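PDB 6NPS: AxyAgu115A from Amphibacillus xylanus NBRC 15112, which is a family GH115 alpha-glucuronidase, a glycoside hydrolase that probably removes glucuronic acid side groups from xylans such as arabinoglucuronoxylan. Local coordinates for residues I794-A798 with Y850-T854; H800-A806 with P846-H851; T877-G881 with V935-F939. The protein carries 3 engineered substitutions. The contacts are given in a common frame with arbitrary orientation. Numbering follows the deposited sequence.

All three contacts belong to one C-terminal beta domain, probably of galactose-binding-like fold. Contacts 1 and 2 end on the same strand, 847-854, and share Tyr-850 and His-851, with centres about 12 Å apart: contact 1 packs one side of the strand across the sandwich interior, and contact 2 hydrogen-bonds its edge to strand 803-808. Contact 3 follows later in the chain, its centre about 21 Å from that of contact 1 and about 17 Å from that of contact 2, with nearest atoms about 8 and 6 Å away. Strand 926-934 links them, pairing with both 847-854 and 879-884. The coordinates of these segments hold only protein and water.

Contact 1. Residues I794-A798 with Y850-T854; sequences ISIEA and YHFVT
Strand 794-797 crosses strand 850-854 in nearly antiparallel sense, 167° between their N-to-C directions, with the axes 9.6 Å apart at closest approach. That gap is filled by side chains, and the two strands face each other instead of pairing edge to edge. Ile-794 lies opposite Phe-852 (CA to CA 8.1 Å) and Ile-796 opposite Tyr-850 (CA to CA 8.7 Å); the contact buries 269 Å². Ile-794, extended at phi/psi -128/139 with rotamer mt, sends its CD1 to 3.7 Å from CB of Phe-852 and 4.0 Å from O of Val-853. Phe-852 points its CB toward the isoleucine, but chi1 p carries its ring away. Ser-795 turns to the other side of its strand, where its OG bonds to Pro-960 O. Ile-796, again mt, points back inward and places CG2 3.7 Å from CD1 of Tyr-850. Glu-797 points its CB away and bonds through OE1 to Thr-826. At Ala-798 the backbone leaves the extended conformation (-61/-27), which brings its carbonyl to the edge of the Tyr-850 ring, near its plane: Tyr-850, chi1 m, donates from OH to Ala-798 O at 2.7 Å, satisfying the hydroxyl in an otherwise apolar contact. The two strands find their hydrogen-bonding neighbours elsewhere, 794-797 along strand 940-948 and 847-854 between strands 926-934 and 803-808, while Phe-787 flanks both isoleucines. Alternate residues turned into the gap between two strand layers are the mark of a beta-sandwich core, consistent with a galactose-binding-like jelly roll.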
loop_
_atom_site.group_PDB
_atom_site.type_symbol
_atom_site.label_atom_id
_atom_site.label_comp_id
_atom_site.label_asym_id
_atom_site.label_seq_id
_atom_site.Cartn_x
_atom_site.Cartn_y
_atom_site.Cartn_z
ATOM N N ILE A 794 23.066 -13.780 14.733
ATOM C CA ILE A 794 23.344 -15.193 14.504
ATOM C C ILE A 794 22.016 -15.892 14.278
ATOM O O ILE A 794 21.036 -15.595 14.966
ATOM C CB ILE A 794 24.071 -15.833 15.703
ATOM C CG1 ILE A 794 25.453 -15.198 15.928
ATOM C CG2 ILE A 794 24.176 -17.376 15.524
ATOM C CD1 ILE A 794 26.077 -15.674 17.233
ATOM N N SER A 795 21.982 -16.811 13.310
ATOM C CA SER A 795 20.785 -17.562 12.979
ATOM C C SER A 795 21.220 -19.015 12.841
ATOM O O SER A 795 22.131 -19.321 12.057
ATOM C CB SER A 795 20.130 -17.041 11.701
ATOM O OG SER A 795 19.120 -17.933 11.246
ATOM N N ILE A 796 20.560 -19.894 13.599
ATOM C CA ILE A 796 20.982 -21.272 13.836
ATOM C C ILE A 796 19.817 -22.181 13.485
ATOM O O ILE A 796 18.743 -22.044 14.071
ATOM C CB ILE A 796 21.367 -21.492 15.309
ATOM C CG1 ILE A 796 22.553 -20.612 15.706
ATOM C CG2 ILE A 796 21.665 -22.966 15.560
ATOM C CD1 ILE A 796 22.786 -20.565 17.199
ATOM N N GLU A 797 20.007 -23.106 12.546
ATOM C CA GLU A 797 19.003 -24.159 12.446
ATOM C C GLU A 797 19.169 -25.078 13.653
ATOM O O GLU A 797 20.291 -25.396 14.065
ATOM C CB GLU A 797 19.098 -24.930 11.132
ATOM C CG GLU A 797 19.212 -24.038 9.904
ATOM C CD GLU A 797 17.882 -23.660 9.228
ATOM O OE1 GLU A 797 16.799 -23.675 9.860
ATOM O OE2 GLU A 797 17.940 -23.336 8.022
ATOM N N ALA A 798 18.039 -25.438 14.264
ATOM C CA ALA A 798 18.063 -26.069 15.574
ATOM C C ALA A 798 18.826 -27.390 15.551
ATOM O O ALA A 798 19.360 -27.822 16.577
ATOM C CB ALA A 798 16.605 -26.262 16.064
ATOM N N TYR A 850 24.304 -25.249 22.163
ATOM C CA TYR A 850 24.783 -24.472 21.031
ATOM C C TYR A 850 25.959 -23.621 21.474
ATOM O O TYR A 850 25.979 -23.123 22.605
ATOM C CB TYR A 850 23.668 -23.581 20.475
ATOM C CG TYR A 850 22.457 -24.355 20.062
ATOM C CD1 TYR A 850 22.295 -24.760 18.752
ATOM C CD2 TYR A 850 21.469 -24.698 20.986
ATOM C CE1 TYR A 850 21.200 -25.470 18.363
ATOM C CE2 TYR A 850 20.372 -25.415 20.593
ATOM C CZ TYR A 850 20.250 -25.807 19.290
ATOM O OH TYR A 850 19.171 -26.537 18.890
ATOM N N HIS A 851 26.960 -23.483 20.605
ATOM C CA HIS A 851 28.135 -22.665 20.895
ATOM C C HIS A 851 28.108 -21.467 19.963
ATOM O O HIS A 851 27.849 -21.628 18.769
ATOM C CB HIS A 851 29.446 -23.460 20.709
ATOM C CG HIS A 851 29.660 -24.515 21.751
ATOM N ND1 HIS A 851 30.674 -25.446 21.680
ATOM C CD2 HIS A 851 28.973 -24.791 22.887
ATOM C CE1 HIS A 851 30.613 -26.242 22.735
ATOM N NE2 HIS A 851 29.588 -25.868 23.482
ATOM N N PHE A 852 28.349 -20.271 20.496
ATOM C CA PHE A 852 28.318 -19.094 19.634
ATOM C C PHE A 852 29.226 -18.008 20.198
ATOM O O PHE A 852 29.474 -17.951 21.412
ATOM C CB PHE A 852 26.875 -18.560 19.434
ATOM C CG PHE A 852 26.240 -17.999 20.678
ATOM C CD1 PHE A 852 26.232 -16.630 20.913
ATOM C CD2 PHE A 852 25.632 -18.838 21.608
ATOM C CE1 PHE A 852 25.631 -16.106 22.068
ATOM C CE2 PHE A 852 25.042 -18.329 22.756
ATOM C CZ PHE A 852 25.041 -16.961 22.991
ATOM N N VAL A 853 29.722 -17.149 19.301
ATOM C CA VAL A 853 30.770 -16.159 19.605
ATOM C C VAL A 853 30.200 -14.766 19.352
ATOM O O VAL A 853 29.797 -14.446 18.227
ATOM C CB VAL A 853 32.032 -16.369 18.750
ATOM C CG1 VAL A 853 33.044 -15.191 18.927
ATOM C CG2 VAL A 853 32.716 -17.720 19.097
ATOM N N THR A 854 30.155 -13.947 20.385
ATOM C CA THR A 854 29.667 -12.591 20.218
ATOM C C THR A 854 30.842 -11.649 19.987
ATOM O O THR A 854 31.983 -11.942 20.353
ATOM C CB THR A 854 28.897 -12.138 21.451
ATOM O OG1 THR A 854 29.801 -12.107 22.570
ATOM C CG2 THR A 854 27.759 -13.092 21.737
#

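Contact 2. Residues H800-A806 with P846-H851; sequences HFATQKA and PFVEYH
An antiparallel beta ladder opening with a classic bulge joins strand 803-805 to strand 847-851, axes 4.6 Å apart and directions 157° from each other. In the bulge, Ala-802 (phi/psi -81/-34) and Thr-803 (-159/172) both face Glu-849: Ala-802 N and Thr-803 N donate to Glu-849 O at 2.7 and 3.3 Å, and Glu-849 N returns to Thr-803 O at 2.8 Å. Gln-804 and Val-848 form the non-hydrogen-bonded pair (CA to CA 4.1 Å). Next, Lys-805 N meets Phe-847 O at 2.9 Å and Phe-847 N meets Lys-805 O at 3.2 Å. A water bridges His-800 O (3.1 Å) and His-851 N (3.0 Å).

On one face, Lys-805 CB sits 3.8 Å from the Phe-847 ring centroid, and Thr-803 CG2 3.7 Å from Glu-849 CB. Ala-802 CB rests 3.9 Å from the centroid of the His-851 ring, whose NE2 bonds to Glu-849 OE2 (2.8 Å); Glu-849 OE1 pairs with Arg-931. On the opposite face, that of Gln-804, Val-848 CG1 makes a CH-pi contact with Phe-801 (3.9 Å to the centroid), whose CB lies likewise over the Tyr-850 ring (4.0 Å). Such bulged antiparallel pairing fits a galactose-binding-like beta sandwich.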
loop_
_atom_site.group_PDB
_atom_site.type_symbol
_atom_site.label_atom_id
_atom_site.label_comp_id
_atom_site.label_asym_id
_atom_site.label_seq_id
_atom_site.Cartn_x
_atom_site.Cartn_y
_atom_site.Cartn_z
ATOM N N HIS A 800 21.648 -27.885 14.318
ATOM C CA HIS A 800 23.107 -27.650 14.395
ATOM C C HIS A 800 23.598 -27.321 15.809
ATOM O O HIS A 800 24.419 -26.422 16.027
ATOM C CB HIS A 800 23.501 -26.565 13.396
ATOM C CG HIS A 800 23.317 -27.003 11.984
ATOM N ND1 HIS A 800 22.837 -26.178 10.992
ATOM C CD2 HIS A 800 23.500 -28.215 11.407
ATOM C CE1 HIS A 800 22.736 -26.857 9.863
ATOM N NE2 HIS A 800 23.134 -28.097 10.088
ATOM N N PHE A 801 23.146 -28.105 16.789
ATOM C CA PHE A 801 23.717 -28.026 18.119
ATOM C C PHE A 801 25.095 -28.668 18.143
ATOM O O PHE A 801 25.398 -29.578 17.366
ATOM C CB PHE A 801 22.820 -28.711 19.136
ATOM C CG PHE A 801 22.377 -30.068 18.729
ATOM C CD1 PHE A 801 21.144 -30.245 18.135
ATOM C CD2 PHE A 801 23.176 -31.170 18.957
ATOM C CE1 PHE A 801 20.702 -31.504 17.770
ATOM C CE2 PHE A 801 22.747 -32.441 18.580
ATOM C CZ PHE A 801 21.484 -32.598 17.995
ATOM N N ALA A 802 25.926 -28.194 19.065
ATOM C CA ALA A 802 27.281 -28.700 19.200
ATOM C C ALA A 802 27.311 -30.000 19.981
ATOM O O ALA A 802 28.142 -30.863 19.701
ATOM C CB ALA A 802 28.176 -27.650 19.886
ATOM N N THR A 803 26.426 -30.160 20.954
ATOM C CA THR A 803 26.372 -31.398 21.710
ATOM C C THR A 803 24.998 -31.491 22.347
ATOM O O THR A 803 24.208 -30.551 22.276
ATOM C CB THR A 803 27.487 -31.469 22.764
ATOM O OG1 THR A 803 27.652 -32.830 23.173
ATOM C CG2 THR A 803 27.170 -30.600 23.969
ATOM N N GLN A 804 24.720 -32.643 22.953
ATOM C CA GLN A 804 23.418 -32.891 23.562
ATOM C C GLN A 804 23.611 -33.894 24.683
ATOM O O GLN A 804 24.553 -34.692 24.673
ATOM C CB GLN A 804 22.396 -33.390 22.543
ATOM C CG GLN A 804 22.499 -34.854 22.123
ATOM C CD GLN A 804 21.437 -35.202 21.076
ATOM O OE1 GLN A 804 20.229 -35.124 21.341
ATOM N NE2 GLN A 804 21.892 -35.602 19.873
ATOM N N LYS A 805 22.746 -33.830 25.685
ATOM C CA LYS A 805 22.838 -34.802 26.759
ATOM C C LYS A 805 21.481 -35.455 26.922
ATOM O O LYS A 805 20.459 -34.763 27.056
ATOM C CB LYS A 805 23.311 -34.182 28.072
ATOM C CG LYS A 805 23.881 -35.245 29.021
ATOM C CD LYS A 805 24.666 -34.639 30.172
ATOM C CE LYS A 805 25.737 -33.642 29.670
ATOM N NZ LYS A 805 26.832 -33.321 30.643
ATOM N N ALA A 806 21.476 -36.780 26.857
ATOM C CA ALA A 806 20.270 -37.537 27.130
ATOM C C ALA A 806 20.243 -37.909 28.610
ATOM O O ALA A 806 21.243 -37.787 29.320
ATOM C CB ALA A 806 20.216 -38.780 26.242
ATOM N N PRO A 846 16.374 -33.660 29.201
ATOM C CA PRO A 846 17.516 -33.628 28.276
ATOM C C PRO A 846 17.742 -32.219 27.736
ATOM O O PRO A 846 16.862 -31.348 27.786
ATOM C CB PRO A 846 17.074 -34.551 27.137
ATOM C CG PRO A 846 15.574 -34.258 27.041
ATOM C CD PRO A 846 15.131 -34.100 28.535
ATOM N N PHE A 847 18.929 -32.009 27.170
ATOM C CA PHE A 847 19.246 -30.708 26.594
ATOM C C PHE A 847 20.053 -30.856 25.312
ATOM O O PHE A 847 20.620 -31.915 25.016
ATOM C CB PHE A 847 19.956 -29.769 27.608
ATOM C CG PHE A 847 21.340 -30.182 28.037
ATOM C CD1 PHE A 847 22.443 -29.878 27.255
ATOM C CD2 PHE A 847 21.555 -30.776 29.279
ATOM C CE1 PHE A 847 23.713 -30.208 27.657
ATOM C CE2 PHE A 847 22.837 -31.108 29.693
ATOM C CZ PHE A 847 23.919 -30.816 28.876
ATOM N N VAL A 848 20.043 -29.782 24.526
ATOM C CA VAL A 848 20.971 -29.582 23.418
ATOM C C VAL A 848 21.762 -28.329 23.740
ATOM O O VAL A 848 21.279 -27.431 24.437
ATOM C CB VAL A 848 20.288 -29.454 22.033
ATOM C CG1 VAL A 848 19.756 -30.826 21.592
ATOM C CG2 VAL A 848 19.170 -28.413 22.059
ATOM N N GLU A 849 22.989 -28.277 23.246
ATOM C CA GLU A 849 23.889 -27.178 23.565
ATOM C C GLU A 849 24.436 -26.567 22.281
ATOM O O GLU A 849 24.984 -27.278 21.438
ATOM C CB GLU A 849 25.021 -27.678 24.468
ATOM C CG GLU A 849 26.065 -26.644 24.888
ATOM C CD GLU A 849 27.114 -27.262 25.830
ATOM O OE1 GLU A 849 26.750 -27.638 26.966
ATOM O OE2 GLU A 849 28.292 -27.391 25.430
ATOM N N TYR A 850 24.304 -25.249 22.163
ATOM C CA TYR A 850 24.783 -24.472 21.031
ATOM C C TYR A 850 25.959 -23.621 21.474
ATOM O O TYR A 850 25.979 -23.123 22.605
ATOM C CB TYR A 850 23.668 -23.581 20.475
ATOM C CG TYR A 850 22.457 -24.355 20.062
ATOM C CD1 TYR A 850 22.295 -24.760 18.752
ATOM C CD2 TYR A 850 21.469 -24.698 20.986
ATOM C CE1 TYR A 850 21.200 -25.470 18.363
ATOM C CE2 TYR A 850 20.372 -25.415 20.593
ATOM C CZ TYR A 850 20.250 -25.807 19.290
ATOM O OH TYR A 850 19.171 -26.537 18.890
ATOM N N HIS A 851 26.960 -23.483 20.605
ATOM C CA HIS A 851 28.135 -22.665 20.895
ATOM C C HIS A 851 28.108 -21.467 19.963
ATOM O O HIS A 851 27.849 -21.628 18.769
ATOM C CB HIS A 851 29.446 -23.460 20.709
ATOM C CG HIS A 851 29.660 -24.515 21.751
ATOM N ND1 HIS A 851 30.674 -25.446 21.680
ATOM C CD2 HIS A 851 28.973 -24.791 22.887
ATOM C CE1 HIS A 851 30.613 -26.242 22.735
ATOM N NE2 HIS A 851 29.588 -25.868 23.482
HETATM O O HOH W 1 26.314 -24.872 17.999
#

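Contact 3. Residues T877-G881 with V935-F939; sequences TMYAG and VSPGF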
loop_
_atom_site.group_PDB
_atom_site.type_symbol
_atom_site.label_atom_id
_atom_site.label_comp_id
_atom_site.label_asym_id
_atom_site.label_seq_id
_atom_site.Cartn_x
_atom_site.Cartn_y
_atom_site.Cartn_z
ATOM N N THR A 877 -0.254 -23.679 29.508
ATOM C CA THR A 877 1.123 -23.185 29.523
ATOM C C THR A 877 2.036 -24.125 28.731
ATOM O O THR A 877 1.710 -25.291 28.493
ATOM C CB THR A 877 1.650 -23.064 30.970
ATOM O OG1 THR A 877 1.452 -24.307 31.654
ATOM C CG2 THR A 877 0.908 -21.973 31.735
ATOM N N MET A 878 3.202 -23.620 28.337
ATOM C CA MET A 878 4.226 -24.472 27.735
ATOM C C MET A 878 5.606 -23.904 28.048
ATOM O O MET A 878 5.910 -22.768 27.674
ATOM C CB MET A 878 4.021 -24.593 26.221
ATOM C CG MET A 878 4.962 -25.589 25.581
ATOM S SD MET A 878 4.696 -25.729 23.807
ATOM C CE MET A 878 2.964 -26.237 23.735
ATOM N N TYR A 879 6.445 -24.684 28.723
ATOM C CA TYR A 879 7.722 -24.183 29.216
ATOM C C TYR A 879 8.904 -24.848 28.512
ATOM O O TYR A 879 8.810 -25.992 28.051
ATOM C CB TYR A 879 7.852 -24.413 30.720
ATOM C CG TYR A 879 6.829 -23.665 31.542
ATOM C CD1 TYR A 879 5.723 -24.315 32.068
ATOM C CD2 TYR A 879 6.966 -22.305 31.787
ATOM C CE1 TYR A 879 4.768 -23.626 32.821
ATOM C CE2 TYR A 879 6.016 -21.602 32.532
ATOM C CZ TYR A 879 4.923 -22.269 33.047
ATOM O OH TYR A 879 3.992 -21.580 33.797
ATOM N N ALA A 880 10.021 -24.116 28.446
ATOM C CA ALA A 880 11.310 -24.679 28.066
ATOM C C ALA A 880 12.359 -24.105 29.010
ATOM O O ALA A 880 12.135 -23.081 29.663
ATOM C CB ALA A 880 11.630 -24.381 26.595
ATOM N N GLY A 881 13.507 -24.772 29.107
ATOM C CA GLY A 881 14.594 -24.317 29.947
ATOM C C GLY A 881 15.685 -23.722 29.070
ATOM O O GLY A 881 16.034 -24.294 28.029
ATOM N N VAL A 935 11.035 -29.229 28.778
ATOM C CA VAL A 935 10.259 -29.263 30.015
ATOM C C VAL A 935 8.839 -29.744 29.690
ATOM O O VAL A 935 8.512 -30.919 29.897
ATOM C CB VAL A 935 10.271 -27.878 30.706
ATOM C CG1 VAL A 935 9.406 -27.861 32.008
ATOM C CG2 VAL A 935 11.723 -27.436 30.990
ATOM N N SER A 936 7.978 -28.838 29.121
ATOM C CA SER A 936 6.653 -29.227 28.683
ATOM C C SER A 936 6.701 -30.016 27.385
ATOM O O SER A 936 7.544 -29.763 26.533
ATOM C CB SER A 936 5.752 -27.998 28.463
ATOM O OG SER A 936 5.757 -27.162 29.598
ATOM N N PRO A 937 5.757 -30.937 27.196
ATOM C CA PRO A 937 5.541 -31.544 25.869
ATOM C C PRO A 937 5.059 -30.510 24.841
ATOM O O PRO A 937 4.539 -29.449 25.185
ATOM C CB PRO A 937 4.445 -32.580 26.133
ATOM C CG PRO A 937 4.436 -32.798 27.654
ATOM C CD PRO A 937 4.872 -31.489 28.242
ATOM N N GLY A 938 5.179 -30.863 23.561
ATOM C CA GLY A 938 4.782 -29.974 22.489
ATOM C C GLY A 938 5.839 -28.986 22.005
ATOM O O GLY A 938 5.564 -28.203 21.080
ATOM N N PHE A 939 7.040 -29.014 22.569
ATOM C CA PHE A 939 8.102 -28.065 22.228
ATOM C C PHE A 939 8.890 -28.613 21.044
ATOM O O PHE A 939 9.623 -29.597 21.183
ATOM C CB PHE A 939 8.983 -27.826 23.454
ATOM C CG PHE A 939 10.143 -26.882 23.215
ATOM C CD1 PHE A 939 9.953 -25.511 23.193
ATOM C CD2 PHE A 939 11.426 -27.376 23.026
ATOM C CE1 PHE A 939 11.037 -24.635 22.966
ATOM C CE2 PHE A 939 12.518 -26.516 22.803
ATOM C CZ PHE A 939 12.321 -25.146 22.786
HETATM O O HOH W 2 3.195 -26.824 31.246
HETATM O O HOH W 3 9.786 -28.069 26.586
#
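Met-878 and Tyr-879 contribute 66 and 59 Å² to the 376 Å² buried here, where the loop after strand 926-934 runs past the start of strand 879-884. The Met-878 side chain stretches out (chi1 and chi2 both t) along the loop, against Ser-936 to Gly-938: CG touches Ser-936 CB at 3.8 Å, CE lies 3.9 Å from Pro-937 O, and SD is 3.8 Å from Gly-938 O. A CB on Gly-938 would come within 3.1 Å of Met-878 CE, and at its backbone angles (87/1) would also jam against the preceding carbonyl, so glycine fits for two reasons. The polar contacts of Tyr-879 run through its backbone. Its N donates to Ser-936 OG at 2.7 Å, and its O accepts from Ser-936 N at 3.2 Å, so that a serine hydroxyl stands where a strand partner would offer its carbonyl. Ser-936 O turns instead to a water (2.8 Å), which also donates to Tyr-879 O (2.7 Å) and accepts from Val-935 N (2.8 Å). A second water joins Ser-936 OG and Thr-877 OG1, 3.1 Å from each. Apolar contacts flank this polar centre: Val-935 CG1 meets Tyr-879 CB at 4.0 Å, and Ala-880 CB lies over the Phe-939 ring, 4.0 Å from its centroid. Further along, Gly-881 bonds through its backbone to Tyr-933 in regular pairing, while Pro-937 touches Phe-441. The chemistry thus implies a sheet pairing prolonged beyond the end of one strand, with a serine side chain and an ordered water standing in for regular backbone partners.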